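Local structure of Pa14_01140 (Pseudomonas aeruginosa, 6OX6) at residues Gly6-Phe9 with Asp13-Ile16; Thr24-His29 with Thr33-Phe38. The protein is the immunity protein Tis1, which forms a complex with the type VI secretion effector Tas1 and plays a role in preventing early activation of that toxin. One frame throughout, in Å; residues are numbered along the deposited sequence.

Contact 1. Residues Gly6-Phe9 with Asp13-Ile16; sequences GEAF and DIYI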
ATOM      1  N   GLY B   6     -19.008   0.182  -5.418  1.00 33.03           N
ATOM      2  CA  GLY B   6     -20.296  -0.232  -5.952  1.00 33.54           C
ATOM      3  C   GLY B   6     -21.480  -0.088  -5.009  1.00 32.69           C
ATOM      4  O   GLY B   6     -21.752   1.006  -4.497  1.00 29.34           O
ATOM      5  N   GLU B   7     -22.158  -1.216  -4.750  1.00 38.22           N
ATOM      6  CA  GLU B   7     -23.520  -1.201  -4.226  1.00 37.41           C
ATOM      7  C   GLU B   7     -23.668  -0.355  -2.965  1.00 36.09           C
ATOM      8  O   GLU B   7     -24.561   0.502  -2.884  1.00 34.78           O
ATOM      9  CB  GLU B   7     -24.003  -2.634  -4.004  1.00 43.35           C
ATOM     10  CG  GLU B   7     -24.960  -2.959  -5.158  1.00 46.94           C
ATOM     11  CD  GLU B   7     -25.560  -4.378  -5.017  1.00 50.93           C
ATOM     12  OE1 GLU B   7     -25.509  -5.220  -5.962  1.00 56.54           O
ATOM     13  OE2 GLU B   7     -26.221  -4.573  -3.950  1.00 44.15           O
ATOM     14  N   ALA B   8     -22.770  -0.543  -1.997  1.00 35.64           N
ATOM     15  CA  ALA B   8     -22.895   0.093  -0.687  1.00 36.07           C
ATOM     16  C   ALA B   8     -22.778   1.611  -0.764  1.00 36.53           C
ATOM     17  O   ALA B   8     -23.526   2.339  -0.091  1.00 31.46           O
ATOM     18  CB  ALA B   8     -21.822  -0.454   0.253  1.00 38.87           C
ATOM     19  N   PHE B   9     -21.803   2.108  -1.542  1.00 31.80           N
ATOM     20  CA  PHE B   9     -21.589   3.540  -1.668  1.00 30.82           C
ATOM     21  C   PHE B   9     -22.777   4.245  -2.306  1.00 31.28           C
ATOM     22  O   PHE B   9     -22.978   5.449  -2.107  1.00 31.82           O
ATOM     23  CB  PHE B   9     -20.325   3.780  -2.493  1.00 31.13           C
ATOM     24  CG  PHE B   9     -19.069   3.463  -1.747  1.00 31.02           C
ATOM     25  CD1 PHE B   9     -18.532   2.186  -1.786  1.00 32.54           C
ATOM     26  CD2 PHE B   9     -18.462   4.426  -0.962  1.00 29.87           C
ATOM     27  CE1 PHE B   9     -17.381   1.883  -1.073  1.00 33.16           C
ATOM     28  CE2 PHE B   9     -17.307   4.138  -0.248  1.00 34.64           C
ATOM     29  CZ  PHE B   9     -16.767   2.854  -0.302  1.00 32.63           C
ATOM     30  N   ASP B  13     -24.379   6.396   3.347  1.00 35.15           N
ATOM     31  CA  ASP B  13     -23.131   6.870   3.904  1.00 34.21           C
ATOM     32  C   ASP B  13     -22.277   5.701   4.381  1.00 35.67           C
ATOM     33  O   ASP B  13     -22.787   4.699   4.884  1.00 31.56           O
ATOM     34  CB  ASP B  13     -23.406   7.829   5.060  1.00 40.16           C
ATOM     35  CG  ASP B  13     -24.047   9.146   4.603  1.00 45.13           C
ATOM     36  OD1 ASP B  13     -24.337   9.318   3.393  1.00 44.06           O
ATOM     37  OD2 ASP B  13     -24.207  10.034   5.462  1.00 46.30           O
ATOM     38  N   ILE B  14     -20.966   5.838   4.204  1.00 27.86           N
ATOM     39  CA  ILE B  14     -19.995   4.797   4.520  1.00 26.24           C
ATOM     40  C   ILE B  14     -18.861   5.428   5.313  1.00 28.21           C
ATOM     41  O   ILE B  14     -18.282   6.439   4.882  1.00 25.77           O
ATOM     42  CB  ILE B  14     -19.438   4.135   3.244  1.00 28.67           C
ATOM     43  CG1 ILE B  14     -20.560   3.513   2.397  1.00 28.27           C
ATOM     44  CG2 ILE B  14     -18.354   3.104   3.605  1.00 29.75           C
ATOM     45  CD1 ILE B  14     -21.170   2.340   3.011  1.00 32.50           C
ATOM     46  N   TYR B  15     -18.514   4.810   6.442  1.00 24.30           N
ATOM     47  CA  TYR B  15     -17.428   5.269   7.299  1.00 24.62           C
ATOM     48  C   TYR B  15     -16.392   4.150   7.403  1.00 29.90           C
ATOM     49  O   TYR B  15     -16.747   2.986   7.635  1.00 24.19           O
ATOM     50  CB  TYR B  15     -17.954   5.679   8.682  1.00 27.42           C
ATOM     51  CG  TYR B  15     -19.003   6.789   8.604  1.00 31.80           C
ATOM     52  CD1 TYR B  15     -20.351   6.491   8.373  1.00 32.26           C
ATOM     53  CD2 TYR B  15     -18.639   8.131   8.725  1.00 34.07           C
ATOM     54  CE1 TYR B  15     -21.322   7.506   8.296  1.00 35.39           C
ATOM     55  CE2 TYR B  15     -19.605   9.162   8.668  1.00 35.29           C
ATOM     56  CZ  TYR B  15     -20.937   8.837   8.451  1.00 40.05           C
ATOM     57  OH  TYR B  15     -21.872   9.862   8.382  1.00 48.07           O
ATOM     58  N   ILE B  16     -15.120   4.523   7.267  1.00 24.43           N
ATOM     59  CA  ILE B  16     -14.019   3.608   7.004  1.00 27.16           C
ATOM     60  C   ILE B  16     -12.892   3.886   7.982  1.00 27.77           C
ATOM     61  O   ILE B  16     -12.522   5.048   8.178  1.00 28.02           O
ATOM     62  CB  ILE B  16     -13.513   3.797   5.568  1.00 24.70           C
ATOM     63  CG1 ILE B  16     -14.602   3.390   4.586  1.00 25.27           C
ATOM     64  CG2 ILE B  16     -12.240   3.061   5.363  1.00 23.71           C
ATOM     65  CD1 ILE B  16     -14.316   3.863   3.183  1.00 29.71           C
TER
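F9 and I14 form the centre of a contact between apolar side chains of the short helix 7-11 and the start of strand 14-18. Their CA atoms lie 6.5 Å apart, and no hydrogen bond joins the two segments.

The aromatic part of the packing lies over one face of the F9 ring. I14 CG1 sits above that face, offset toward the rim, at 4.1 Å from F9 CD2. I14 CG2 and CB both reach F9 CE2, so the branched root of the isoleucine, rather than its tip, meets the ring, and the two side chains cross at about a right angle. The ring edge has a different neighbour: I16 CD1 lies near the ring plane, 4.4 Å from F9 CZ. The F9 CB points away from the strand, yet with CG anti to the carbonyl carbon (chi1 -73°) the ring swings back to meet both isoleucines.

The aliphatic part is carried by I14 CD1, which reaches past the ring to the helix backbone. It lies 4.0 Å from A8 CB and 3.9 Å from A8 O. Its chi2 of -69° bends the chain there, so CD1 rests against A8 while CG1 stays over the F9 ring.

Neighbours outside the two segments complete the site. F9 O accepts a hydrogen bond from W27 NE1. The rest is packing: the W27 ring meets the F9 ring edge-to-face, L59 of helix 53-61 touches F9 and I16, and P414 of the Tas1 chain touches F9.

The arrangement is a helix-to-strand connection in which helix 7-11, with G6 as its N-cap, runs on past F9 and leads almost directly into strand 14-18, an inner strand of the four-stranded antiparallel sheet.

Contact 2. Residues Thr24-His29 with Thr33-Phe38; sequences TYRWDH and TIHVRF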
ATOM      1  N   THR B  24      -9.067   7.637   8.778  1.00 21.92           N
ATOM      2  CA  THR B  24     -10.477   7.336   8.564  1.00 18.16           C
ATOM      3  C   THR B  24     -11.054   8.218   7.454  1.00 23.75           C
ATOM      4  O   THR B  24     -10.557   9.310   7.156  1.00 24.14           O
ATOM      5  CB  THR B  24     -11.307   7.516   9.856  1.00 21.72           C
ATOM      6  OG1 THR B  24     -11.453   8.920  10.166  1.00 20.80           O
ATOM      7  CG2 THR B  24     -10.612   6.811  11.021  1.00 19.19           C
ATOM      8  N   TYR B  25     -12.136   7.735   6.847  1.00 19.88           N
ATOM      9  CA  TYR B  25     -12.812   8.435   5.765  1.00 23.25           C
ATOM     10  C   TYR B  25     -14.307   8.428   6.018  1.00 26.10           C
ATOM     11  O   TYR B  25     -14.849   7.507   6.659  1.00 23.93           O
ATOM     12  CB  TYR B  25     -12.536   7.799   4.378  1.00 24.00           C
ATOM     13  CG  TYR B  25     -11.087   7.924   3.946  1.00 23.27           C
ATOM     14  CD1 TYR B  25     -10.185   6.908   4.197  1.00 16.62           C
ATOM     15  CD2 TYR B  25     -10.618   9.076   3.335  1.00 22.75           C
ATOM     16  CE1 TYR B  25      -8.874   7.019   3.824  1.00 20.72           C
ATOM     17  CE2 TYR B  25      -9.315   9.194   2.951  1.00 21.47           C
ATOM     18  CZ  TYR B  25      -8.448   8.170   3.196  1.00 23.36           C
ATOM     19  OH  TYR B  25      -7.139   8.278   2.818  1.00 22.40           O
ATOM     20  N   ARG B  26     -14.955   9.480   5.519  1.00 26.85           N
ATOM     21  CA  ARG B  26     -16.402   9.599   5.523  1.00 26.38           C
ATOM     22  C   ARG B  26     -16.869   9.791   4.087  1.00 28.22           C
ATOM     23  O   ARG B  26     -16.389  10.692   3.382  1.00 26.36           O
ATOM     24  CB  ARG B  26     -16.846  10.760   6.412  1.00 26.57           C
ATOM     25  CG  ARG B  26     -18.328  11.109   6.296  1.00 29.29           C
ATOM     26  CD  ARG B  26     -18.673  12.308   7.221  1.00 30.28           C
ATOM     27  NE  ARG B  26     -18.061  13.567   6.817  1.00 31.46           N
ATOM     28  CZ  ARG B  26     -18.666  14.472   6.041  1.00 37.84           C
ATOM     29  NH1 ARG B  26     -19.894  14.248   5.570  1.00 36.47           N
ATOM     30  NH2 ARG B  26     -18.046  15.604   5.727  1.00 36.14           N
ATOM     31  N   TRP B  27     -17.776   8.923   3.650  1.00 23.74           N
ATOM     32  CA  TRP B  27     -18.435   9.035   2.358  1.00 23.51           C
ATOM     33  C   TRP B  27     -19.870   9.517   2.551  1.00 26.68           C
ATOM     34  O   TRP B  27     -20.618   8.977   3.371  1.00 26.19           O
ATOM     35  CB  TRP B  27     -18.386   7.686   1.642  1.00 24.62           C
ATOM     36  CG  TRP B  27     -19.341   7.481   0.497  1.00 27.40           C
ATOM     37  CD1 TRP B  27     -20.491   6.743   0.514  1.00 29.69           C
ATOM     38  CD2 TRP B  27     -19.217   7.999  -0.844  1.00 30.22           C
ATOM     39  NE1 TRP B  27     -21.093   6.775  -0.724  1.00 30.38           N
ATOM     40  CE2 TRP B  27     -20.331   7.541  -1.573  1.00 29.02           C
ATOM     41  CE3 TRP B  27     -18.272   8.814  -1.492  1.00 26.74           C
ATOM     42  CZ2 TRP B  27     -20.525   7.856  -2.920  1.00 32.10           C
ATOM     43  CZ3 TRP B  27     -18.464   9.131  -2.831  1.00 29.62           C
ATOM     44  CH2 TRP B  27     -19.583   8.646  -3.532  1.00 33.92           C
ATOM     45  N   ASP B  28     -20.247  10.533   1.807  1.00 27.36           N
ATOM     46  CA  ASP B  28     -21.600  11.075   1.809  1.00 34.39           C
ATOM     47  C   ASP B  28     -22.212  10.683   0.469  1.00 34.60           C
ATOM     48  O   ASP B  28     -21.806  11.199  -0.577  1.00 36.65           O
ATOM     49  CB  ASP B  28     -21.546  12.594   2.004  1.00 43.45           C
ATOM     50  CG  ASP B  28     -22.925  13.254   2.044  1.00 49.50           C
ATOM     51  OD1 ASP B  28     -23.909  12.713   1.490  1.00 50.19           O
ATOM     52  OD2 ASP B  28     -23.001  14.361   2.602  1.00 54.40           O
ATOM     53  N   HIS B  29     -23.163   9.749   0.480  1.00 33.40           N
ATOM     54  CA  HIS B  29     -23.623   9.244  -0.809  1.00 34.73           C
ATOM     55  C   HIS B  29     -24.457  10.290  -1.557  1.00 35.91           C
ATOM     56  O   HIS B  29     -24.347  10.403  -2.781  1.00 36.59           O
ATOM     57  CB  HIS B  29     -24.375   7.924  -0.631  1.00 38.10           C
ATOM     58  CG  HIS B  29     -25.789   8.081  -0.176  1.00 41.55           C
ATOM     59  ND1 HIS B  29     -26.132   8.224   1.150  1.00 41.88           N
ATOM     60  CD2 HIS B  29     -26.949   8.111  -0.873  1.00 43.37           C
ATOM     61  CE1 HIS B  29     -27.445   8.340   1.253  1.00 44.88           C
ATOM     62  NE2 HIS B  29     -27.964   8.263   0.041  1.00 47.56           N
ATOM     63  N   THR B  33     -19.274  12.738  -1.890  1.00 35.28           N
ATOM     64  CA  THR B  33     -18.016  13.320  -1.441  1.00 33.28           C
ATOM     65  C   THR B  33     -17.312  12.418  -0.441  1.00 33.91           C
ATOM     66  O   THR B  33     -17.943  11.703   0.354  1.00 33.79           O
ATOM     67  CB  THR B  33     -18.231  14.709  -0.815  1.00 36.34           C
ATOM     68  OG1 THR B  33     -19.299  14.642   0.128  1.00 36.97           O
ATOM     69  CG2 THR B  33     -18.610  15.728  -1.891  1.00 39.50           C
ATOM     70  N   ILE B  34     -15.986  12.478  -0.481  1.00 27.91           N
ATOM     71  CA  ILE B  34     -15.133  11.774   0.449  1.00 28.32           C
ATOM     72  C   ILE B  34     -14.434  12.818   1.286  1.00 32.39           C
ATOM     73  O   ILE B  34     -13.855  13.770   0.734  1.00 31.44           O
ATOM     74  CB  ILE B  34     -14.096  10.904  -0.274  1.00 26.57           C
ATOM     75  CG1 ILE B  34     -14.779   9.922  -1.230  1.00 24.69           C
ATOM     76  CG2 ILE B  34     -13.221  10.220   0.765  1.00 20.65           C
ATOM     77  CD1 ILE B  34     -13.859   9.379  -2.296  1.00 26.51           C
ATOM     78  N   HIS B  35     -14.484  12.651   2.606  1.00 26.50           N
ATOM     79  CA  HIS B  35     -13.661  13.439   3.509  1.00 28.08           C
ATOM     80  C   HIS B  35     -12.761  12.520   4.309  1.00 23.98           C
ATOM     81  O   HIS B  35     -13.091  11.358   4.527  1.00 22.12           O
ATOM     82  CB  HIS B  35     -14.505  14.287   4.453  1.00 31.26           C
ATOM     83  CG  HIS B  35     -15.077  15.495   3.794  1.00 38.04           C
ATOM     84  ND1 HIS B  35     -16.242  15.455   3.062  1.00 41.68           N
ATOM     85  CD2 HIS B  35     -14.633  16.773   3.728  1.00 43.96           C
ATOM     86  CE1 HIS B  35     -16.499  16.659   2.580  1.00 45.35           C
ATOM     87  NE2 HIS B  35     -15.536  17.477   2.968  1.00 45.65           N
ATOM     88  N   VAL B  36     -11.627  13.051   4.765  1.00 23.60           N
ATOM     89  CA  VAL B  36     -10.624  12.268   5.472  1.00 25.30           C
ATOM     90  C   VAL B  36     -10.481  12.825   6.877  1.00 29.18           C
ATOM     91  O   VAL B  36     -10.607  14.041   7.077  1.00 24.65           O
ATOM     92  CB  VAL B  36      -9.269  12.284   4.733  1.00 23.05           C
ATOM     93  CG1 VAL B  36      -8.676  13.721   4.690  1.00 23.52           C
ATOM     94  CG2 VAL B  36      -8.305  11.342   5.395  1.00 20.55           C
ATOM     95  N   ARG B  37     -10.258  11.924   7.856  1.00 26.92           N
ATOM     96  CA  ARG B  37      -9.982  12.318   9.242  1.00 26.13           C
ATOM     97  C   ARG B  37      -8.872  11.430   9.781  1.00 26.24           C
ATOM     98  O   ARG B  37      -9.075  10.223   9.955  1.00 27.75           O
ATOM     99  CB  ARG B  37     -11.224  12.203  10.120  1.00 26.45           C
ATOM    100  CG  ARG B  37     -10.997  12.707  11.528  1.00 27.61           C
ATOM    101  CD  ARG B  37     -12.286  12.856  12.304  1.00 30.35           C
ATOM    102  NE  ARG B  37     -12.015  13.368  13.643  1.00 31.80           N
ATOM    103  CZ  ARG B  37     -12.903  13.435  14.632  1.00 33.86           C
ATOM    104  NH1 ARG B  37     -14.153  13.018  14.469  1.00 32.69           N
ATOM    105  NH2 ARG B  37     -12.522  13.914  15.797  1.00 36.21           N
ATOM    106  N   PHE B  38      -7.698  12.011  10.022  1.00 22.86           N
ATOM    107  CA  PHE B  38      -6.562  11.252  10.533  1.00 22.50           C
ATOM    108  C   PHE B  38      -6.685  11.070  12.028  1.00 26.56           C
ATOM    109  O   PHE B  38      -7.308  11.886  12.713  1.00 31.37           O
ATOM    110  CB  PHE B  38      -5.244  11.949  10.207  1.00 24.36           C
ATOM    111  CG  PHE B  38      -4.904  11.924   8.723  1.00 25.39           C
ATOM    112  CD1 PHE B  38      -5.231  12.992   7.902  1.00 27.87           C
ATOM    113  CD2 PHE B  38      -4.283  10.830   8.168  1.00 25.67           C
ATOM    114  CE1 PHE B  38      -4.943  12.972   6.561  1.00 30.28           C
ATOM    115  CE2 PHE B  38      -3.985  10.798   6.787  1.00 28.12           C
ATOM    116  CZ  PHE B  38      -4.323  11.870   6.003  1.00 30.91           C
TER
HETATM  117  O   HOH W   1     -17.768  13.250   2.591  1.00 33.72           O
HETATM  118  O   HOH W   2     -20.448  16.496   1.870  1.00 53.28           O
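T24 and R37 are joined by three hydrogen bonds, two of them converging on one oxygen. R37 O accepts T24 N at 2.8 Å and T24 OG1 at 2.7 Å; the hydroxyl approaches in the carbonyl plane on a lone pair, whereas the amide is tilted 34° from it. The first torsion of T24 places OG1 between the backbone N and the carbonyl carbon, a position that turns it to R37 O. R37 N returns a bond to T24 O.

Two further antiparallel hydrogen-bonded pairs, R26 with H35 and D28 with T33, continue the ladder. T33 N to D28 O is its longest rung, at 3.2 Å.

R26 and H35 lie side by side, pointing the same way. R26 NH2 lies 3.2 Å above one face of the H35 ring, offset toward its rim, with the guanidinium and ring planes 15° apart. Although NH2 is close to H35 ND1, the angle is poor for a hydrogen bond, and the bend at chi3 of R26 helps lay the group over the ring. E43 forms a salt bridge with R26 NE. Water 1, in plane at the H35 edge, donates to R26 O and also bonds H35 ND1 and T33 OG1, bridging the two strands; water 2 bonds T33 OG1.

The other face is apolar. V36 CG2 comes within 3.4 Å of Y25 CE2, the two side chains lying side by side, and I34 CG2 meets Y25 CD2. I34 CG1 approaches W27 CE3 at the indole edge, at 3.7 Å.

This is a beta hairpin whose strands run 157° apart. Its apolar face receives L54, F55 and A58 of helix 53-61, with F55 edge-to-face on Y25, while Y70 of helix 67-72 lies against T24, R26 and R37. Strand 14-18 continues the sheet beyond strand 23-28.

The two contacts follow each other along the chain, with centres about 10 Å apart, and join through neighbouring strands: the backbone bond from W27 N to I14 O couples strand 14-18 to strand 23-28. Contact 1 is the buried one, a helix packed on a strand without hydrogen bonds between its segments. Contact 2 is nearer the chain centre, about 4 Å against 9 Å, but only partly buried, consistent with its polar, water-bearing face. It buries 559 Å² against 169 Å² and relies on a backbone ladder. Helix 53-61 lies against apolar residues of both contacts, and both touch P414 of the Tas1 chain, through F9 and I34.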